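Local coordinates for cytosolic iron-sulfur protein assembly protein 1 (Saccharomyces cerevisiae, PDB 2HES) that serves as an essential WD40 propeller component of the cytosolic iron-sulfur protein assembly machinery, required for maturation of extramitochondrial iron-sulfur proteins, at residues G76-V82 and E109-V113; V192-H196 and V223-K227; Y254-G259 and E297-W303; N261-A265 and A274-E278; R289-H293 and V321-S325. All coordinates share one frame; numbering follows the deposited sequence.

Contact 1: G76-V82 and E109-V113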
# COMPACT_ATOMS: atom_id res chain seq x y z
N GLY A 76 -4.51 -2.19 -10.84
CA GLY A 76 -5.84 -2.74 -10.53
C GLY A 76 -6.92 -1.67 -10.53
O GLY A 76 -6.71 -0.53 -10.10
N SER A 77 -8.11 -2.06 -10.97
CA SER A 77 -9.13 -1.09 -11.33
C SER A 77 -10.48 -1.41 -10.74
O SER A 77 -10.82 -2.57 -10.50
CB SER A 77 -9.27 -1.03 -12.85
OG SER A 77 -10.44 -0.30 -13.21
N PHE A 78 -11.25 -0.35 -10.52
CA PHE A 78 -12.67 -0.47 -10.18
C PHE A 78 -13.41 -1.30 -11.25
O PHE A 78 -14.53 -1.76 -11.01
CB PHE A 78 -13.29 0.92 -10.00
CG PHE A 78 -13.19 1.46 -8.58
CD1 PHE A 78 -12.43 0.78 -7.60
CD2 PHE A 78 -13.82 2.65 -8.22
CE1 PHE A 78 -12.33 1.27 -6.29
CE2 PHE A 78 -13.73 3.16 -6.92
CZ PHE A 78 -12.98 2.46 -5.94
N ASP A 79 -12.75 -1.46 -12.40
CA ASP A 79 -13.17 -2.34 -13.51
C ASP A 79 -13.43 -3.80 -13.15
O ASP A 79 -14.13 -4.51 -13.89
CB ASP A 79 -12.02 -2.44 -14.53
CG ASP A 79 -12.25 -1.63 -15.77
OD1 ASP A 79 -13.43 -1.31 -16.08
OD2 ASP A 79 -11.24 -1.35 -16.45
N SER A 80 -12.78 -4.26 -12.08
CA SER A 80 -12.63 -5.69 -11.74
C SER A 80 -11.39 -6.31 -12.42
O SER A 80 -11.08 -7.47 -12.17
CB SER A 80 -13.89 -6.50 -12.09
OG SER A 80 -13.83 -7.00 -13.42
N THR A 81 -10.70 -5.54 -13.25
CA THR A 81 -9.50 -6.03 -13.98
C THR A 81 -8.15 -5.51 -13.42
O THR A 81 -8.13 -4.59 -12.60
CB THR A 81 -9.57 -5.75 -15.51
OG1 THR A 81 -9.22 -4.38 -15.79
CG2 THR A 81 -10.97 -6.05 -16.06
N VAL A 82 -7.03 -6.12 -13.86
CA VAL A 82 -5.66 -5.74 -13.46
C VAL A 82 -4.74 -5.79 -14.69
O VAL A 82 -4.62 -6.85 -15.32
CB VAL A 82 -5.05 -6.69 -12.33
CG1 VAL A 82 -3.62 -6.31 -12.03
CG2 VAL A 82 -5.88 -6.66 -11.06
N GLU A 109 -15.05 -4.66 -7.96
CA GLU A 109 -13.98 -3.69 -7.96
C GLU A 109 -12.71 -4.27 -7.36
O GLU A 109 -12.74 -4.79 -6.23
CB GLU A 109 -14.38 -2.45 -7.16
CG GLU A 109 -15.69 -1.79 -7.69
CD GLU A 109 -16.18 -0.65 -6.82
OE1 GLU A 109 -16.09 -0.74 -5.58
OE2 GLU A 109 -16.66 0.36 -7.39
N VAL A 110 -11.60 -4.14 -8.09
CA VAL A 110 -10.26 -4.46 -7.55
C VAL A 110 -9.83 -3.26 -6.72
O VAL A 110 -9.90 -2.12 -7.20
CB VAL A 110 -9.20 -4.73 -8.67
CG1 VAL A 110 -7.76 -4.84 -8.06
CG2 VAL A 110 -9.52 -5.96 -9.48
N LYS A 111 -9.44 -3.50 -5.47
CA LYS A 111 -9.01 -2.42 -4.57
C LYS A 111 -7.51 -2.31 -4.38
O LYS A 111 -7.00 -1.26 -3.99
CB LYS A 111 -9.61 -2.58 -3.16
CG LYS A 111 -11.13 -2.49 -3.05
CD LYS A 111 -11.68 -1.20 -3.69
CE LYS A 111 -13.18 -1.17 -3.62
NZ LYS A 111 -13.62 -0.84 -2.24
N GLY A 112 -6.78 -3.41 -4.59
CA GLY A 112 -5.36 -3.38 -4.40
C GLY A 112 -4.58 -4.41 -5.20
O GLY A 112 -5.10 -5.50 -5.52
N VAL A 113 -3.35 -4.04 -5.51
CA VAL A 113 -2.37 -5.00 -6.09
C VAL A 113 -1.06 -4.87 -5.35
O VAL A 113 -0.67 -3.75 -4.95
CB VAL A 113 -2.16 -4.80 -7.64
CG1 VAL A 113 -3.47 -4.93 -8.40
CG2 VAL A 113 -1.58 -3.43 -7.94

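Contact 2: V192-H196 and V223-K227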
# COMPACT_ATOMS: atom_id res chain seq x y z
N VAL A 192 -5.78 -13.60 12.38
CA VAL A 192 -6.75 -12.55 12.21
C VAL A 192 -6.41 -11.55 13.34
O VAL A 192 -6.40 -11.93 14.54
CB VAL A 192 -8.19 -13.07 12.40
CG1 VAL A 192 -9.17 -11.93 12.16
CG2 VAL A 192 -8.48 -14.29 11.52
N LEU A 193 -6.07 -10.34 12.95
CA LEU A 193 -5.72 -9.24 13.84
C LEU A 193 -6.99 -8.45 14.16
O LEU A 193 -7.43 -7.61 13.37
CB LEU A 193 -4.66 -8.33 13.22
CG LEU A 193 -3.31 -8.98 12.88
CD1 LEU A 193 -2.26 -8.06 12.36
CD2 LEU A 193 -2.79 -9.59 14.06
N ASN A 194 -7.56 -8.75 15.34
CA ASN A 194 -8.83 -8.22 15.81
C ASN A 194 -8.52 -7.11 16.79
O ASN A 194 -7.71 -7.30 17.72
CB ASN A 194 -9.56 -9.30 16.59
CG ASN A 194 -10.12 -10.37 15.72
OD1 ASN A 194 -10.73 -10.08 14.69
ND2 ASN A 194 -9.96 -11.62 16.15
N GLY A 195 -9.13 -5.95 16.57
CA GLY A 195 -9.01 -4.86 17.53
C GLY A 195 -9.50 -3.51 17.02
O GLY A 195 -10.06 -2.69 17.80
N HIS A 196 -9.26 -3.23 15.74
CA HIS A 196 -9.72 -1.94 15.23
C HIS A 196 -11.25 -1.95 15.32
O HIS A 196 -11.91 -3.02 15.25
CB HIS A 196 -9.29 -1.71 13.77
CG HIS A 196 -7.90 -1.17 13.60
ND1 HIS A 196 -7.49 0.05 14.10
CD2 HIS A 196 -6.82 -1.67 12.94
CE1 HIS A 196 -6.23 0.26 13.78
NE2 HIS A 196 -5.81 -0.77 13.07
N VAL A 223 -3.71 4.32 14.65
CA VAL A 223 -2.68 3.46 14.00
C VAL A 223 -2.26 2.48 15.04
O VAL A 223 -1.86 2.91 16.15
CB VAL A 223 -1.46 4.27 13.55
CG1 VAL A 223 -0.49 3.33 12.83
CG2 VAL A 223 -1.96 5.34 12.58
N ARG A 224 -2.44 1.18 14.77
CA ARG A 224 -2.00 0.10 15.72
C ARG A 224 -0.68 -0.49 15.27
O ARG A 224 -0.41 -0.58 14.06
CB ARG A 224 -3.06 -1.01 15.77
CG ARG A 224 -4.35 -0.62 16.54
CD ARG A 224 -5.43 -1.74 16.64
NE ARG A 224 -6.44 -1.24 17.61
CZ ARG A 224 -6.80 -1.85 18.76
NH1 ARG A 224 -6.30 -3.02 19.07
NH2 ARG A 224 -7.70 -1.27 19.56
N VAL A 225 0.13 -0.95 16.22
CA VAL A 225 1.32 -1.71 15.89
C VAL A 225 1.07 -3.10 16.49
O VAL A 225 0.74 -3.23 17.67
CB VAL A 225 2.56 -1.07 16.48
CG1 VAL A 225 3.77 -1.93 16.30
CG2 VAL A 225 2.79 0.30 15.84
N TRP A 226 1.18 -4.10 15.62
CA TRP A 226 0.91 -5.47 15.98
C TRP A 226 2.23 -6.20 15.99
O TRP A 226 3.08 -5.97 15.10
CB TRP A 226 0.03 -6.08 14.88
CG TRP A 226 -1.25 -5.35 14.61
CD1 TRP A 226 -1.45 -4.32 13.69
CD2 TRP A 226 -2.53 -5.64 15.19
NE1 TRP A 226 -2.80 -3.94 13.72
CE2 TRP A 226 -3.47 -4.76 14.60
CE3 TRP A 226 -2.99 -6.58 16.15
CZ2 TRP A 226 -4.84 -4.76 14.97
CZ3 TRP A 226 -4.38 -6.57 16.51
CH2 TRP A 226 -5.26 -5.67 15.92
N LYS A 227 2.34 -7.18 16.87
CA LYS A 227 3.58 -7.93 17.03
C LYS A 227 3.33 -9.42 16.98
O LYS A 227 2.45 -9.93 17.68
CB LYS A 227 4.12 -7.64 18.41
CG LYS A 227 5.34 -8.54 18.81
CD LYS A 227 5.84 -8.10 20.23
CE LYS A 227 6.45 -6.78 20.34
NZ LYS A 227 6.56 -6.73 21.89

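Contact 3: Y254-G259 and E297-W303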
# COMPACT_ATOMS: atom_id res chain seq x y z
N TYR A 254 -6.24 6.97 6.36
CA TYR A 254 -6.38 6.28 5.10
C TYR A 254 -5.12 5.52 4.65
O TYR A 254 -5.23 4.68 3.77
CB TYR A 254 -6.72 7.27 3.99
CG TYR A 254 -8.17 7.77 3.97
CD1 TYR A 254 -9.24 6.93 4.29
CD2 TYR A 254 -8.46 9.07 3.54
CE1 TYR A 254 -10.58 7.42 4.26
CE2 TYR A 254 -9.78 9.53 3.48
CZ TYR A 254 -10.83 8.71 3.81
OH TYR A 254 -12.14 9.22 3.73
N ASN A 255 -3.97 5.89 5.15
CA ASN A 255 -2.73 5.20 4.73
C ASN A 255 -1.61 5.27 5.78
O ASN A 255 -1.42 6.28 6.46
CB ASN A 255 -2.29 5.80 3.36
CG ASN A 255 -1.74 4.76 2.37
OD1 ASN A 255 -0.66 4.92 1.85
ND2 ASN A 255 -2.53 3.71 2.08
N VAL A 256 -0.86 4.18 5.91
CA VAL A 256 0.34 4.17 6.72
C VAL A 256 1.48 3.57 5.94
O VAL A 256 1.26 2.73 5.04
CB VAL A 256 0.14 3.35 8.05
CG1 VAL A 256 -0.91 3.98 8.94
CG2 VAL A 256 -0.29 1.91 7.72
N ALA A 257 2.69 3.94 6.33
CA ALA A 257 3.93 3.47 5.68
C ALA A 257 5.04 3.38 6.69
O ALA A 257 5.26 4.33 7.48
CB ALA A 257 4.33 4.42 4.54
N TRP A 258 5.73 2.24 6.70
CA TRP A 258 6.74 1.99 7.68
C TRP A 258 8.05 1.93 6.93
O TRP A 258 8.28 1.01 6.12
CB TRP A 258 6.47 0.70 8.45
CG TRP A 258 7.15 0.65 9.83
CD1 TRP A 258 8.29 1.32 10.23
CD2 TRP A 258 6.78 -0.19 10.93
NE1 TRP A 258 8.60 1.00 11.54
CE2 TRP A 258 7.70 0.06 11.98
CE3 TRP A 258 5.73 -1.10 11.15
CZ2 TRP A 258 7.60 -0.56 13.25
CZ3 TRP A 258 5.64 -1.73 12.40
CH2 TRP A 258 6.57 -1.45 13.44
N GLY A 259 8.89 2.93 7.16
CA GLY A 259 10.12 3.02 6.37
C GLY A 259 11.24 2.13 6.85
O GLY A 259 11.21 1.63 7.99
N GLU A 297 -8.67 15.73 1.43
CA GLU A 297 -8.36 14.45 2.09
C GLU A 297 -7.08 13.90 1.47
O GLU A 297 -6.83 14.12 0.27
CB GLU A 297 -9.53 13.47 1.92
CG GLU A 297 -10.77 13.85 2.78
CD GLU A 297 -11.90 12.83 2.79
OE1 GLU A 297 -11.78 11.75 2.19
OE2 GLU A 297 -12.95 13.11 3.41
N ILE A 298 -6.24 13.24 2.28
CA ILE A 298 -5.01 12.65 1.76
C ILE A 298 -5.18 11.13 1.79
O ILE A 298 -5.58 10.57 2.84
CB ILE A 298 -3.76 13.05 2.59
CG1 ILE A 298 -3.65 14.56 2.81
CG2 ILE A 298 -2.49 12.47 1.96
CD1 ILE A 298 -2.48 14.97 3.68
N ASN A 299 -4.86 10.45 0.68
CA ASN A 299 -5.25 9.04 0.54
C ASN A 299 -4.09 8.08 0.65
O ASN A 299 -4.30 6.87 0.91
CB ASN A 299 -5.89 8.83 -0.84
CG ASN A 299 -7.15 9.63 -1.00
OD1 ASN A 299 -8.09 9.50 -0.22
ND2 ASN A 299 -7.18 10.47 -2.03
N VAL A 300 -2.89 8.59 0.38
CA VAL A 300 -1.71 7.72 0.20
C VAL A 300 -0.42 8.39 0.62
O VAL A 300 -0.26 9.61 0.43
CB VAL A 300 -1.63 7.07 -1.25
CG1 VAL A 300 -1.54 8.12 -2.35
CG2 VAL A 300 -0.46 6.14 -1.35
N VAL A 301 0.48 7.60 1.22
CA VAL A 301 1.79 8.08 1.64
C VAL A 301 2.83 7.00 1.43
O VAL A 301 2.56 5.84 1.70
CB VAL A 301 1.78 8.53 3.14
CG1 VAL A 301 1.43 7.36 4.09
CG2 VAL A 301 3.10 9.19 3.52
N LYS A 302 4.03 7.39 0.96
CA LYS A 302 5.15 6.47 0.78
C LYS A 302 6.47 7.12 1.18
O LYS A 302 6.65 8.30 0.98
CB LYS A 302 5.24 6.04 -0.69
CG LYS A 302 4.14 5.10 -1.20
CD LYS A 302 4.18 3.75 -0.47
CE LYS A 302 3.75 2.60 -1.36
NZ LYS A 302 2.41 2.71 -1.98
N TRP A 303 7.40 6.31 1.67
CA TRP A 303 8.76 6.73 1.99
C TRP A 303 9.58 6.42 0.76
O TRP A 303 9.54 5.27 0.27
CB TRP A 303 9.34 5.89 3.10
CG TRP A 303 8.77 6.12 4.45
CD1 TRP A 303 7.88 5.33 5.11
CD2 TRP A 303 9.09 7.20 5.32
NE1 TRP A 303 7.62 5.86 6.35
CE2 TRP A 303 8.35 7.00 6.51
CE3 TRP A 303 9.94 8.31 5.23
CZ2 TRP A 303 8.42 7.88 7.59
CZ3 TRP A 303 10.01 9.18 6.30
CH2 TRP A 303 9.26 8.96 7.47
O HOH W 1 -5.96 4.90 0.69
O HOH W 2 1.00 3.52 0.38

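Contact 4: N261-A265 and A274-E278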
# COMPACT_ATOMS: atom_id res chain seq x y z
N ASN A 261 13.93 3.29 7.58
CA ASN A 261 14.49 4.13 8.64
C ASN A 261 13.85 3.88 10.03
O ASN A 261 14.21 4.51 11.04
CB ASN A 261 14.37 5.58 8.21
CG ASN A 261 12.93 6.02 7.95
OD1 ASN A 261 11.98 5.30 8.26
ND2 ASN A 261 12.76 7.19 7.37
N GLY A 262 12.89 2.96 10.09
CA GLY A 262 12.24 2.64 11.34
C GLY A 262 11.03 3.50 11.65
O GLY A 262 10.33 3.26 12.64
N LEU A 263 10.79 4.53 10.82
CA LEU A 263 9.77 5.52 11.15
C LEU A 263 8.45 5.16 10.49
O LEU A 263 8.44 4.74 9.33
CB LEU A 263 10.17 6.93 10.67
CG LEU A 263 11.46 7.57 11.22
CD1 LEU A 263 11.64 8.96 10.62
CD2 LEU A 263 11.50 7.62 12.76
N ILE A 264 7.34 5.41 11.18
CA ILE A 264 6.01 5.21 10.60
C ILE A 264 5.50 6.60 10.14
O ILE A 264 5.68 7.58 10.86
CB ILE A 264 5.00 4.59 11.63
CG1 ILE A 264 5.41 3.15 11.96
CG2 ILE A 264 3.54 4.61 11.09
CD1 ILE A 264 4.56 2.54 13.07
N ALA A 265 4.88 6.64 8.98
CA ALA A 265 4.10 7.80 8.53
C ALA A 265 2.62 7.46 8.41
O ALA A 265 2.26 6.34 7.99
CB ALA A 265 4.66 8.29 7.17
N ALA A 274 1.65 12.77 9.64
CA ALA A 274 2.43 12.61 10.86
C ALA A 274 3.51 11.55 10.67
O ALA A 274 3.31 10.60 9.90
CB ALA A 274 1.53 12.20 12.01
N VAL A 275 4.61 11.73 11.40
CA VAL A 275 5.71 10.77 11.48
C VAL A 275 5.91 10.42 12.95
O VAL A 275 5.89 11.32 13.80
CB VAL A 275 7.02 11.35 10.87
CG1 VAL A 275 8.18 10.33 10.95
CG2 VAL A 275 6.76 11.79 9.43
N TYR A 276 6.17 9.14 13.21
CA TYR A 276 6.35 8.60 14.56
C TYR A 276 7.67 7.86 14.69
O TYR A 276 8.11 7.18 13.75
CB TYR A 276 5.23 7.61 14.88
CG TYR A 276 3.85 8.03 14.50
CD1 TYR A 276 3.00 8.62 15.44
CD2 TYR A 276 3.36 7.83 13.20
CE1 TYR A 276 1.69 8.97 15.10
CE2 TYR A 276 2.05 8.18 12.84
CZ TYR A 276 1.24 8.78 13.77
OH TYR A 276 -0.06 9.10 13.43
N GLU A 277 8.29 7.94 15.86
CA GLU A 277 9.58 7.28 16.06
C GLU A 277 9.51 6.46 17.35
O GLU A 277 8.90 6.90 18.32
CB GLU A 277 10.70 8.35 16.16
CG GLU A 277 12.07 7.76 16.38
CD GLU A 277 13.11 8.81 16.70
OE1 GLU A 277 12.77 9.80 17.41
OE2 GLU A 277 14.26 8.65 16.23
N GLU A 278 10.11 5.26 17.35
CA GLU A 278 10.12 4.36 18.50
C GLU A 278 11.47 4.47 19.19
O GLU A 278 12.52 4.16 18.59
CB GLU A 278 9.89 2.90 18.04
CG GLU A 278 9.57 1.93 19.14
CD GLU A 278 9.49 0.48 18.67
OE1 GLU A 278 10.21 0.13 17.69
OE2 GLU A 278 8.74 -0.28 19.29
O HOH W 3 11.39 4.30 15.04
O HOH W 4 11.02 1.00 15.11

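Contact 5: R289-H293 and V321-S325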
# COMPACT_ATOMS: atom_id res chain seq x y z
N ARG A 289 2.30 17.72 10.23
CA ARG A 289 1.92 18.90 9.45
C ARG A 289 0.45 18.85 9.06
O ARG A 289 -0.05 17.80 8.63
CB ARG A 289 2.85 19.04 8.24
CG ARG A 289 2.58 20.29 7.41
CD ARG A 289 3.81 20.72 6.67
NE ARG A 289 3.48 21.83 5.78
CZ ARG A 289 4.37 22.67 5.27
NH1 ARG A 289 5.66 22.55 5.56
NH2 ARG A 289 3.96 23.64 4.46
N ALA A 290 -0.25 19.97 9.26
CA ALA A 290 -1.66 20.07 8.98
C ALA A 290 -1.84 20.65 7.57
O ALA A 290 -0.93 21.27 7.06
CB ALA A 290 -2.30 20.98 10.00
N LEU A 291 -3.03 20.48 6.99
CA LEU A 291 -3.37 21.04 5.67
C LEU A 291 -2.32 20.75 4.61
O LEU A 291 -1.89 21.65 3.85
CB LEU A 291 -3.65 22.55 5.77
CG LEU A 291 -4.63 22.94 6.87
CD1 LEU A 291 -4.77 24.44 6.87
CD2 LEU A 291 -5.98 22.25 6.71
N CYS A 292 -1.88 19.49 4.55
CA CYS A 292 -0.81 19.15 3.61
C CYS A 292 -1.28 19.18 2.16
O CYS A 292 -0.45 19.38 1.27
CB CYS A 292 -0.18 17.80 3.97
SG CYS A 292 0.78 17.88 5.46
N HIS A 293 -2.57 18.95 1.93
CA HIS A 293 -3.22 19.08 0.61
C HIS A 293 -4.30 20.14 0.65
O HIS A 293 -5.38 19.97 0.12
CB HIS A 293 -3.74 17.73 0.11
CG HIS A 293 -2.65 16.84 -0.36
ND1 HIS A 293 -2.51 16.47 -1.68
CD2 HIS A 293 -1.58 16.33 0.29
CE1 HIS A 293 -1.41 15.74 -1.81
NE2 HIS A 293 -0.84 15.63 -0.63
N VAL A 321 0.55 15.25 -6.12
CA VAL A 321 1.52 14.55 -5.29
C VAL A 321 2.45 15.57 -4.67
O VAL A 321 3.23 16.25 -5.38
CB VAL A 321 2.37 13.50 -6.08
CG1 VAL A 321 3.38 12.86 -5.16
CG2 VAL A 321 1.47 12.47 -6.68
N ASN A 322 2.37 15.73 -3.35
CA ASN A 322 3.35 16.55 -2.67
C ASN A 322 4.54 15.73 -2.20
O ASN A 322 4.39 14.61 -1.68
CB ASN A 322 2.70 17.29 -1.49
CG ASN A 322 1.70 18.32 -1.93
OD1 ASN A 322 0.52 18.29 -1.53
ND2 ASN A 322 2.15 19.26 -2.74
N PHE A 323 5.73 16.28 -2.39
CA PHE A 323 6.97 15.64 -1.98
C PHE A 323 7.53 16.45 -0.85
O PHE A 323 7.71 17.67 -0.99
CB PHE A 323 7.98 15.60 -3.12
CG PHE A 323 7.55 14.76 -4.27
CD1 PHE A 323 7.85 13.39 -4.29
CD2 PHE A 323 6.84 15.32 -5.33
CE1 PHE A 323 7.44 12.60 -5.36
CE2 PHE A 323 6.43 14.54 -6.41
CZ PHE A 323 6.74 13.18 -6.43
N TRP A 324 7.79 15.77 0.27
CA TRP A 324 8.22 16.43 1.49
C TRP A 324 9.56 15.93 1.96
O TRP A 324 9.90 14.74 1.80
CB TRP A 324 7.21 16.20 2.63
CG TRP A 324 5.79 16.39 2.24
CD1 TRP A 324 4.98 15.46 1.67
CD2 TRP A 324 5.00 17.57 2.39
NE1 TRP A 324 3.73 15.97 1.47
CE2 TRP A 324 3.72 17.28 1.90
CE3 TRP A 324 5.25 18.85 2.92
CZ2 TRP A 324 2.68 18.21 1.90
CZ3 TRP A 324 4.22 19.79 2.91
CH2 TRP A 324 2.94 19.46 2.41
N SER A 325 10.32 16.84 2.54
CA SER A 325 11.57 16.50 3.16
C SER A 325 11.42 16.46 4.67
O SER A 325 10.62 17.21 5.23
CB SER A 325 12.65 17.53 2.80
OG SER A 325 13.89 16.88 2.76

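Contact 1: G76-V82 and E109-V113
Gly76 packs against two valines. Its CA is 3.8 Å from Val110 CG1, and its N is 3.8 Å from Val113 CG1. A CB at this position would run into both methyls. Ser77 supplies the carbonyl that binds across the contact. Val110 N donates to Ser77 O at 3.0 Å, bent to 144° at the hydrogen and from above the carbonyl plane. Ser80 N reaches the same oxygen from the other face and so closes a type I turn. At Phe78 the ring carries the Glu109 carboxylate on one face. The two planes are 15° apart, and Glu109 OE2 sits toward the rim, 3.7 Å from Phe78 CD2. Lys111 CD approaches Phe78 CE1 obliquely at 3.6 Å, while its NZ goes on to a salt bridge with Asp155. With an alanine in place of Phe78, the Glu109 carboxylate would probably lose its flat support and a gap would open beside the Lys111 chain. Further on, Ser80 O rests 3.5 Å from Val110 CG2. Val82 CG1 meets Val113 CG1 tip to tip at 3.9 Å. The join between WD 2 and WD 3 is thus mainly apolar packing, pinned here by a single backbone bond, with the Glu109 carboxylate and the Lys111 chain gathered round the Phe78 ring.

Contact 2: V192-H196 and V223-K227
The backbones of Leu193 and Trp226 keep well apart, with CA atoms 7.9 Å from each other, and His196 and Arg224 are spaced much the same, so side chains fill the interval. Leu193 covers one face of the Trp226 indole. Leu193 CB sits over the six-membered ring of Trp226, 3.6 Å from the centroid and 6° off the normal, a CH-pi contact. Leu193 CD1 reaches back to Trp226 CG at 3.7 Å. The indole edge meets the turn that follows: Trp226 CH2 is 3.4 Å from Asn194 O, which lies in the ring plane. Arg224, extended from CG to NE, and His196 run alongside each other, pointing opposite ways. This puts Arg224 CD over the centre of the His196 imidazole, 3.6 Å from its centroid. The guanidinium then lies with one face on the Gly195 backbone. A side chain at Gly195 would collide with Arg224 NH1, and its backbone angles also call for glycine. The ring nitrogens find partners beyond the two segments: Ser216 OG bonds both His196 NE2 and Trp226 NE1, and Asp220 OD2 bonds His196 ND1. This is the structural tetrad of a WD repeat. It ties the loop after strand 186-193 to strand 223-231, across strand 213-218, while strand 237-244 covers parts of Leu193 and Arg224.

Contact 3: Y254-G259 and E297-W303
Asn255 OD1 is gripped twice. Val301 N donates to Asn255 OD1 at 3.0 Å and 165°, tilted from the carbonyl plane, and a water donates to the same Asn255 OD1 at 2.6 Å. That water in turn accepts from Lys302 NZ, which also bonds Phe20 O. The amide nitrogen of Asn255 turns back to its neighbour, Tyr254 O, in a weak bond. A side chain here does the work of a backbone carbonyl between strands, and the grip on both ends of the amide should limit its rotation. A second water donates to both Tyr254 O and Asn299 O, so it fills the interval between the two chains. At one end Tyr254 OH donates to Glu297 OE1 at 3.0 Å, from above the carboxylate plane. The edge of the same ring meets Ile298 O, 3.3 Å from Tyr254 CD2. At the other end Trp303 NE1 donates to Ala257 O at 3.0 Å. The oxygen lies close to the indole plane, but the N-H comes down 71° out of the carbonyl plane. Ala257 CB packs on Trp303 CD1 at 3.7 Å, and Gly259 CA lies over the five-membered ring. The strand segments run parallel, 8° apart with axes 5.4 Å from each other. They are the first strands of WD 6 and the last blade, near the propeller centre. Ser202 of the preceding blade bonds Val256 N, and strand 312-316 backs Val301 and Trp303.

Contact 4: N261-A265 and A274-E278
Tyr276 stands beside Ile264 along its whole inner half. Tyr276 CB is 4.0 Å from Ile264 O, and CG is hardly farther. Tyr276 CD2 comes closest, 3.3 Å from Ile264 O, and the same atom touches Ile264 CG2 at 3.9 Å. From there the ring leads away, and its OH forms a hydrogen bond with Ser266 OG. Chi1 of -45° sets the ring beside Ile264, and chi2 of -96° turns its edge to the carbonyl. Trp283 and Val248 also pack on this ring. A serine in place of Tyr276 would probably leave Ser266 without its hydroxyl mate and open a gap beside Ile264. The backbones of the two residues form an antiparallel hydrogen-bonded pair. Tyr276 N donates to Ile264 O at 2.9 Å, and Ile264 N returns the bond to Tyr276 O at 3.2 Å. On the other face of the sheet, Leu263 splits its two methyls. Leu263 CD1 meets Val275 CG1 at 3.7 Å, and Leu263 CD2 meets Glu277 CB at 3.6 Å. Before the strand, Asn261 OD1 accepts from Leu263 N in an Asx turn. A water then links Gly262 O to Glu278 N where direct pairing has ended. Together the segments make the open end of the beta hairpin formed by strands 264-268 and 273-279, the two middle strands of a four-stranded WD40 propeller blade.

Contact 5: R289-H293 and V321-S325
Arg289 has CG anti to its own backbone N, chi1 -177°, and runs extended to NE, which brings the guanidinium to the far end of the Trp324 indole. In Trp324 the CG is anti to the carbonyl carbon, chi1 -46°, which sends the indole toward the loop. Trp324 CZ3 sits under one face of the guanidinium, 3.6 Å from Arg289 NE. The planes are 56° apart, so this is not a flat stack. Arg289 NH1 bonds Ile4 O. Cys292 holds the next part of the ring. Cys292 CB is 3.6 Å from Trp324 CZ2, and Cys292 SG lies oblique to the six-membered ring of Trp324, 4.5 Å from the centroid. Cys292 O meets the ring edge in plane, 3.4 Å from Trp324 CZ2. Beyond it, the end of the Asn322 amide lies over the centre of the His293 imidazole. The ring nitrogens of His293 and Trp324 are satisfied by neighbours. Thr314 OG1 bonds both His293 NE2 and Trp324 NE1, while Asp318 takes His293 ND1. Trp324, Thr314, His293 and Asp318 form the structural tetrad characteristic of WD40 blades, here in the last blade.

Along the chain, contacts 1 and 2 come first and in series, and contact 4 falls between the two segments of contact 3. Contacts 3 and 5 alternate their segments and share the sheet of strands 298-303, 312-316, 320-325 and 5-11. Here the N-terminal strand completes the last blade and closes the propeller ring. Contacts 3 and 4 meet in the sheet of strands 253-258 and 264-268, centres about 11 Å apart, and contact 2 packs on both. Contact 1 lies across the ring, its centre about 30 Å from that of contact 4. Contact 4 lies within one blade; contacts 2 and 5 tie the outer strand of one blade, and the loop after it, to the next; contacts 1 and 3 join neighbouring blades.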